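Local coordinates for alpha-galacturonidase (PDB 3FEF), which hydrolyses alpha-1,4-linked galacturonides such as di-galacturonate, releasing galacturonate, as an NAD- and manganese-dependent glycosidase of family 4, at residues R253-L258 with A268-L273; L410-F415 with Q430-M435. One frame throughout, in Å; residues are numbered along the deposited sequence.

Interaction 1 of 2, residues R253-L258 with A268-L273. With SO4 (sulfate ion), chain E.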
loop_
_atom_site.group_PDB
_atom_site.type_symbol
_atom_site.label_atom_id
_atom_site.label_comp_id
_atom_site.label_asym_id
_atom_site.label_seq_id
_atom_site.Cartn_x
_atom_site.Cartn_y
_atom_site.Cartn_z
ATOM N N ARG A 253 22.803 23.501 -21.133
ATOM C CA ARG A 253 21.878 24.579 -20.810
ATOM C C ARG A 253 20.528 24.056 -20.327
ATOM O O ARG A 253 19.901 24.653 -19.449
ATOM C CB ARG A 253 21.679 25.502 -22.017
ATOM C CG ARG A 253 22.934 26.325 -22.341
ATOM C CD ARG A 253 22.576 27.682 -22.942
ATOM N NE ARG A 253 21.886 28.538 -21.986
ATOM C CZ ARG A 253 20.762 29.185 -22.273
ATOM N NH1 ARG A 253 20.234 29.071 -23.488
ATOM N NH2 ARG A 253 20.183 29.954 -21.368
ATOM N N VAL A 254 20.071 22.956 -20.913
ATOM C CA VAL A 254 18.776 22.406 -20.535
ATOM C C VAL A 254 18.856 21.831 -19.116
ATOM O O VAL A 254 17.959 22.037 -18.301
ATOM C CB VAL A 254 18.289 21.314 -21.516
ATOM C CG1 VAL A 254 16.943 20.721 -21.019
ATOM C CG2 VAL A 254 18.134 21.886 -22.942
ATOM N N ALA A 255 19.946 21.127 -18.820
ATOM C CA ALA A 255 20.155 20.587 -17.493
ATOM C C ALA A 255 20.261 21.692 -16.443
ATOM O O ALA A 255 19.733 21.549 -15.338
ATOM C CB ALA A 255 21.406 19.683 -17.458
ATOM N N PHE A 256 20.958 22.780 -16.765
ATOM C CA PHE A 256 21.067 23.885 -15.809
ATOM C C PHE A 256 19.712 24.517 -15.565
ATOM O O PHE A 256 19.386 24.880 -14.440
ATOM C CB PHE A 256 22.074 24.954 -16.264
ATOM C CG PHE A 256 23.490 24.463 -16.307
ATOM C CD1 PHE A 256 23.972 23.615 -15.318
ATOM C CD2 PHE A 256 24.344 24.846 -17.326
ATOM C CE1 PHE A 256 25.281 23.146 -15.354
ATOM C CE2 PHE A 256 25.666 24.379 -17.362
ATOM C CZ PHE A 256 26.130 23.533 -16.381
ATOM N N ASP A 257 18.928 24.645 -16.624
ATOM C CA ASP A 257 17.621 25.271 -16.525
ATOM C C ASP A 257 16.676 24.421 -15.658
ATOM O O ASP A 257 15.972 24.952 -14.821
ATOM C CB ASP A 257 17.039 25.488 -17.927
ATOM C CG ASP A 257 15.773 26.336 -17.918
ATOM O OD1 ASP A 257 15.885 27.539 -17.618
ATOM O OD2 ASP A 257 14.667 25.802 -18.217
ATOM N N LEU A 258 16.674 23.103 -15.856
ATOM C CA LEU A 258 15.848 22.208 -15.042
ATOM C C LEU A 258 16.314 22.204 -13.602
ATOM O O LEU A 258 15.488 22.190 -12.686
ATOM C CB LEU A 258 15.875 20.783 -15.579
ATOM C CG LEU A 258 15.392 20.684 -17.026
ATOM C CD1 LEU A 258 15.222 19.251 -17.447
ATOM C CD2 LEU A 258 14.105 21.445 -17.210
ATOM N N ALA A 268 20.326 13.100 -17.687
ATOM C CA ALA A 268 20.366 12.602 -19.068
ATOM C C ALA A 268 20.784 13.751 -19.987
ATOM O O ALA A 268 20.757 14.911 -19.576
ATOM C CB ALA A 268 18.991 12.040 -19.510
ATOM N N GLY A 269 21.150 13.433 -21.228
ATOM C CA GLY A 269 21.512 14.471 -22.187
ATOM C C GLY A 269 20.345 15.428 -22.416
ATOM O O GLY A 269 19.169 15.044 -22.340
ATOM N N ASP A 270 20.678 16.681 -22.682
ATOM C CA ASP A 270 19.706 17.705 -23.002
ATOM C C ASP A 270 18.669 17.224 -24.046
ATOM O O ASP A 270 17.469 17.478 -23.922
ATOM C CB ASP A 270 20.445 18.973 -23.476
ATOM C CG ASP A 270 21.003 19.803 -22.310
ATOM O OD1 ASP A 270 21.208 19.250 -21.200
ATOM O OD2 ASP A 270 21.214 21.030 -22.482
ATOM N N ARG A 271 19.136 16.506 -25.057
ATOM C CA ARG A 271 18.272 16.057 -26.138
ATOM C C ARG A 271 17.166 15.106 -25.647
ATOM O O ARG A 271 16.107 15.012 -26.259
ATOM C CB ARG A 271 19.111 15.397 -27.239
ATOM C CG ARG A 271 19.956 14.221 -26.720
ATOM C CD ARG A 271 21.053 13.805 -27.686
ATOM N NE ARG A 271 20.527 13.222 -28.913
ATOM C CZ ARG A 271 20.420 11.916 -29.149
ATOM N NH1 ARG A 271 19.939 11.486 -30.310
ATOM N NH2 ARG A 271 20.787 11.032 -28.235
ATOM N N HIS A 272 17.414 14.392 -24.557
ATOM C CA HIS A 272 16.411 13.476 -24.011
ATOM C C HIS A 272 15.503 14.179 -23.024
ATOM O O HIS A 272 14.295 13.970 -23.040
ATOM C CB HIS A 272 17.072 12.286 -23.323
ATOM C CG HIS A 272 17.705 11.328 -24.275
ATOM N ND1 HIS A 272 19.060 11.066 -24.276
ATOM C CD2 HIS A 272 17.174 10.579 -25.268
ATOM C CE1 HIS A 272 19.334 10.193 -25.229
ATOM N NE2 HIS A 272 18.205 9.870 -25.836
ATOM N N LEU A 273 16.093 15.010 -22.166
ATOM C CA LEU A 273 15.347 15.739 -21.154
ATOM C C LEU A 273 14.306 16.592 -21.830
ATOM O O LEU A 273 13.175 16.731 -21.348
ATOM C CB LEU A 273 16.288 16.660 -20.358
ATOM C CG LEU A 273 17.317 16.004 -19.423
ATOM C CD1 LEU A 273 18.315 17.042 -18.868
ATOM C CD2 LEU A 273 16.631 15.207 -18.277
HETATM S S SO4 E . 20.501 7.466 -30.063
HETATM O O1 SO4 E . 21.858 7.234 -30.546
HETATM O O2 SO4 E . 20.003 8.758 -30.522
HETATM O O3 SO4 E . 20.520 7.437 -28.608
HETATM O O4 SO4 E . 19.627 6.408 -30.547
#
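Arg-253 opens helix 253-262 with its guanidinium turned away from residues 268-273: NE bonds the carbonyl of Gly-232, and Trp-288 adds a cation-pi contact. Its backbone N lies near Asp-270 OD2, but at too poor an angle to bond. Val-254 N donates to Asp-270 OD2 at 2.7 Å, the N-H bent to 152° and meeting the oxygen from above the carboxylate plane. The valine side chain lies against the same group, with Val-254 CB 3.1 Å from Asp-270 OD2, and its CG1, anti to the backbone N, reaches Leu-273 CB at 4.2 Å. Ala-255 N gives Asp-270 OD1 a longer bond, 3.3 Å, again from above the plane, while its small methyl lets the carboxylate come close. One aspartate spans two successive amides in the first turn of a helix, where no preceding turn supplies carbonyl acceptors and where its negative charge would suit the helix dipole. Asp-270 starts helix 270-273, directly after the N-cap residue Gly-269, so its side chain ties together two helix starts in the C-terminal domain of this family 4 glycosidase. An alanine here would remove both carboxylate oxygens, and would probably leave the amides of Val-254 and Ala-255 without this acceptor. Leu-258 CD1 packs 4.0 Å from Leu-273 CB, the two leucines lying alongside with their chains pointing opposite ways, and Pro-266 touches both. Beyond, Arg-271 NH1 hydrogen-bonds Thr-293 and, at 2.7 Å, O2 of a sulfate ion probably from the crystallisation liquor, and His-272 stacks on the metal ligand His-206.

Interaction 2 of 2, residues L410-F415 with Q430-M435; sequences LAFQAF and QLFNDM
Phe-432 is the centre of this contact: its ring meets two phenylalanines of helix 408-417, Phe-412 over one face and Phe-415 at its edge. With Phe-415 it forms an edge-to-face (T-shaped) pair, its edge directed at the Phe-415 face, the ring centroids 5.2 Å apart and the planes at 62°, and Phe-432 CD1 comes within 3.6 Å of Phe-415 CD2. The same residue also offers its CB, which sits over the Phe-415 face 4.1 Å from the centroid as a CH-pi contact. Phe-412 meets it from another direction: its CB lies over the Phe-432 face, 4.2 Å from the centroid, as a CH-pi contact, and its CD1 is 3.7 Å from Phe-432 CG, the two rings inclined at 45°. Ala-411 adds to the contacts of Phe-432, its CB 3.9 Å from Phe-432 CZ; a methyl is short enough to let the ring tip approach the backbone of helix 408-417. The three phenylalanines form an aromatic cluster between helices 408-417 and 425-435, whose short segments run at 122° to each other with axes 10.9 Å apart. All three have CG anti to the backbone N, which carries Phe-415 and Phe-432 across the gap, while Phe-412 lies alongside. Around the cluster, Leu-431 CD2 touches the edge of Phe-415 at CZ. Met-435, a selenomethionine whose chain bends at chi3, brings SE to 4.1 Å from Phe-415 CE2 in an oblique Met-aromatic contact. Helix 112-136 lines the next layer, with Ile-117 against Phe-432 and Met-435 and Pro-113 against Phe-415, and Asp-434 forms a salt bridge with Arg-100.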
loop_
_atom_site.group_PDB
_atom_site.type_symbol
_atom_site.label_atom_id
_atom_site.label_comp_id
_atom_site.label_asym_id
_atom_site.label_seq_id
_atom_site.Cartn_x
_atom_site.Cartn_y
_atom_site.Cartn_z
ATOM N N LEU A 410 -7.281 3.120 -26.236
ATOM C CA LEU A 410 -6.479 3.400 -25.040
ATOM C C LEU A 410 -5.137 4.062 -25.384
ATOM O O LEU A 410 -4.672 4.963 -24.671
ATOM C CB LEU A 410 -6.258 2.136 -24.215
ATOM C CG LEU A 410 -5.343 2.333 -23.001
ATOM C CD1 LEU A 410 -6.044 3.213 -21.967
ATOM C CD2 LEU A 410 -4.927 1.000 -22.396
ATOM N N ALA A 411 -4.527 3.625 -26.479
ATOM C CA ALA A 411 -3.271 4.215 -26.952
ATOM C C ALA A 411 -3.445 5.689 -27.323
ATOM O O ALA A 411 -2.553 6.502 -27.122
ATOM C CB ALA A 411 -2.729 3.424 -28.141
ATOM N N PHE A 412 -4.601 6.030 -27.866
ATOM C CA PHE A 412 -4.892 7.424 -28.199
ATOM C C PHE A 412 -5.025 8.296 -26.942
ATOM O O PHE A 412 -4.620 9.457 -26.936
ATOM C CB PHE A 412 -6.152 7.532 -29.075
ATOM C CG PHE A 412 -6.417 8.928 -29.573
ATOM C CD1 PHE A 412 -5.399 9.665 -30.173
ATOM C CD2 PHE A 412 -7.654 9.512 -29.407
ATOM C CE1 PHE A 412 -5.620 10.940 -30.616
ATOM C CE2 PHE A 412 -7.891 10.795 -29.847
ATOM C CZ PHE A 412 -6.872 11.513 -30.459
ATOM N N GLN A 413 -5.598 7.730 -25.880
ATOM C CA GLN A 413 -5.637 8.408 -24.580
ATOM C C GLN A 413 -4.235 8.753 -24.095
ATOM O O GLN A 413 -3.987 9.871 -23.658
ATOM C CB GLN A 413 -6.352 7.550 -23.540
ATOM C CG GLN A 413 -7.782 7.221 -23.940
ATOM C CD GLN A 413 -8.597 8.481 -24.115
ATOM O OE1 GLN A 413 -9.339 8.632 -25.091
ATOM N NE2 GLN A 413 -8.444 9.410 -23.182
ATOM N N ALA A 414 -3.314 7.800 -24.176
ATOM C CA ALA A 414 -1.934 8.089 -23.799
ATOM C C ALA A 414 -1.382 9.184 -24.723
ATOM O O ALA A 414 -0.847 10.197 -24.258
ATOM C CB ALA A 414 -1.081 6.817 -23.869
ATOM N N PHE A 415 -1.531 8.978 -26.029
ATOM C CA PHE A 415 -1.144 9.978 -27.016
ATOM C C PHE A 415 -1.616 11.373 -26.626
ATOM O O PHE A 415 -0.822 12.328 -26.651
ATOM C CB PHE A 415 -1.685 9.587 -28.397
ATOM C CG PHE A 415 -1.057 10.343 -29.558
ATOM C CD1 PHE A 415 -1.667 11.476 -30.082
ATOM C CD2 PHE A 415 0.121 9.884 -30.152
ATOM C CE1 PHE A 415 -1.112 12.158 -31.178
ATOM C CE2 PHE A 415 0.696 10.557 -31.233
ATOM C CZ PHE A 415 0.074 11.696 -31.757
ATOM N N GLN A 430 -6.176 12.636 -36.133
ATOM C CA GLN A 430 -5.758 12.450 -37.510
ATOM C C GLN A 430 -4.255 12.131 -37.571
ATOM O O GLN A 430 -3.834 11.157 -38.211
ATOM C CB GLN A 430 -6.109 13.684 -38.341
ATOM C CG GLN A 430 -5.818 13.511 -39.824
ATOM C CD GLN A 430 -6.753 12.508 -40.472
ATOM O OE1 GLN A 430 -7.961 12.714 -40.501
ATOM N NE2 GLN A 430 -6.196 11.410 -40.989
ATOM N N LEU A 431 -3.448 12.934 -36.889
ATOM C CA LEU A 431 -2.021 12.616 -36.750
ATOM C C LEU A 431 -1.814 11.180 -36.246
ATOM O O LEU A 431 -1.081 10.408 -36.848
ATOM C CB LEU A 431 -1.327 13.624 -35.815
ATOM C CG LEU A 431 0.155 13.352 -35.507
ATOM C CD1 LEU A 431 0.953 13.333 -36.783
ATOM C CD2 LEU A 431 0.704 14.398 -34.563
ATOM N N PHE A 432 -2.475 10.822 -35.149
ATOM C CA PHE A 432 -2.300 9.501 -34.549
ATOM C C PHE A 432 -2.609 8.376 -35.545
ATOM O O PHE A 432 -1.818 7.459 -35.714
ATOM C CB PHE A 432 -3.170 9.385 -33.290
ATOM C CG PHE A 432 -3.164 8.009 -32.629
ATOM C CD1 PHE A 432 -2.139 7.629 -31.782
ATOM C CD2 PHE A 432 -4.235 7.136 -32.799
ATOM C CE1 PHE A 432 -2.157 6.381 -31.147
ATOM C CE2 PHE A 432 -4.256 5.881 -32.179
ATOM C CZ PHE A 432 -3.225 5.505 -31.353
ATOM N N ASN A 433 -3.763 8.441 -36.194
ATOM C CA ASN A 433 -4.127 7.435 -37.201
ATOM C C ASN A 433 -3.142 7.354 -38.372
ATOM O O ASN A 433 -2.833 6.269 -38.854
ATOM C CB ASN A 433 -5.544 7.684 -37.720
ATOM C CG ASN A 433 -6.604 7.442 -36.654
ATOM O OD1 ASN A 433 -6.401 6.654 -35.727
ATOM N ND2 ASN A 433 -7.742 8.117 -36.786
ATOM N N ASP A 434 -2.642 8.502 -38.820
ATOM C CA ASP A 434 -1.651 8.523 -39.895
ATOM C C ASP A 434 -0.370 7.804 -39.477
ATOM O O ASP A 434 0.250 7.099 -40.280
ATOM C CB ASP A 434 -1.340 9.955 -40.321
ATOM C CG ASP A 434 -2.469 10.586 -41.120
ATOM O OD1 ASP A 434 -3.316 9.827 -41.622
ATOM O OD2 ASP A 434 -2.532 11.834 -41.243
HETATM N N MSE A 435 0.014 7.978 -38.215
HETATM C CA MSE A 435 1.246 7.394 -37.698
HETATM C C MSE A 435 1.105 5.893 -37.482
HETATM O O MSE A 435 2.076 5.150 -37.594
HETATM C CB MSE A 435 1.674 8.084 -36.389
HETATM C CG MSE A 435 2.117 9.513 -36.584
HETATM SE SE MSE A 435 2.581 10.386 -34.918
HETATM C CE MSE A 435 4.371 9.627 -34.645
#

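In the fold
Both contacts are largely buried and join helices close together in sequence, yet they share no helix: their centres lie 27 Å apart and their nearest atoms about 15 Å. Interaction 1 sits nearer the middle of the chain, with the side chain of Leu-273 about 7 Å from that of His-206, and combines a buried carboxylate with aliphatic packing where two helices begin. Interaction 2, about 24 Å from the chain centre and away from the annotated sites, brings the last two helices together through apolar side chains, aromatic, aliphatic and one selenomethionine. Each also borders the second subunit, through Asp-257 with Arg-425 of that chain and through Gln-413 beside its Thr-261.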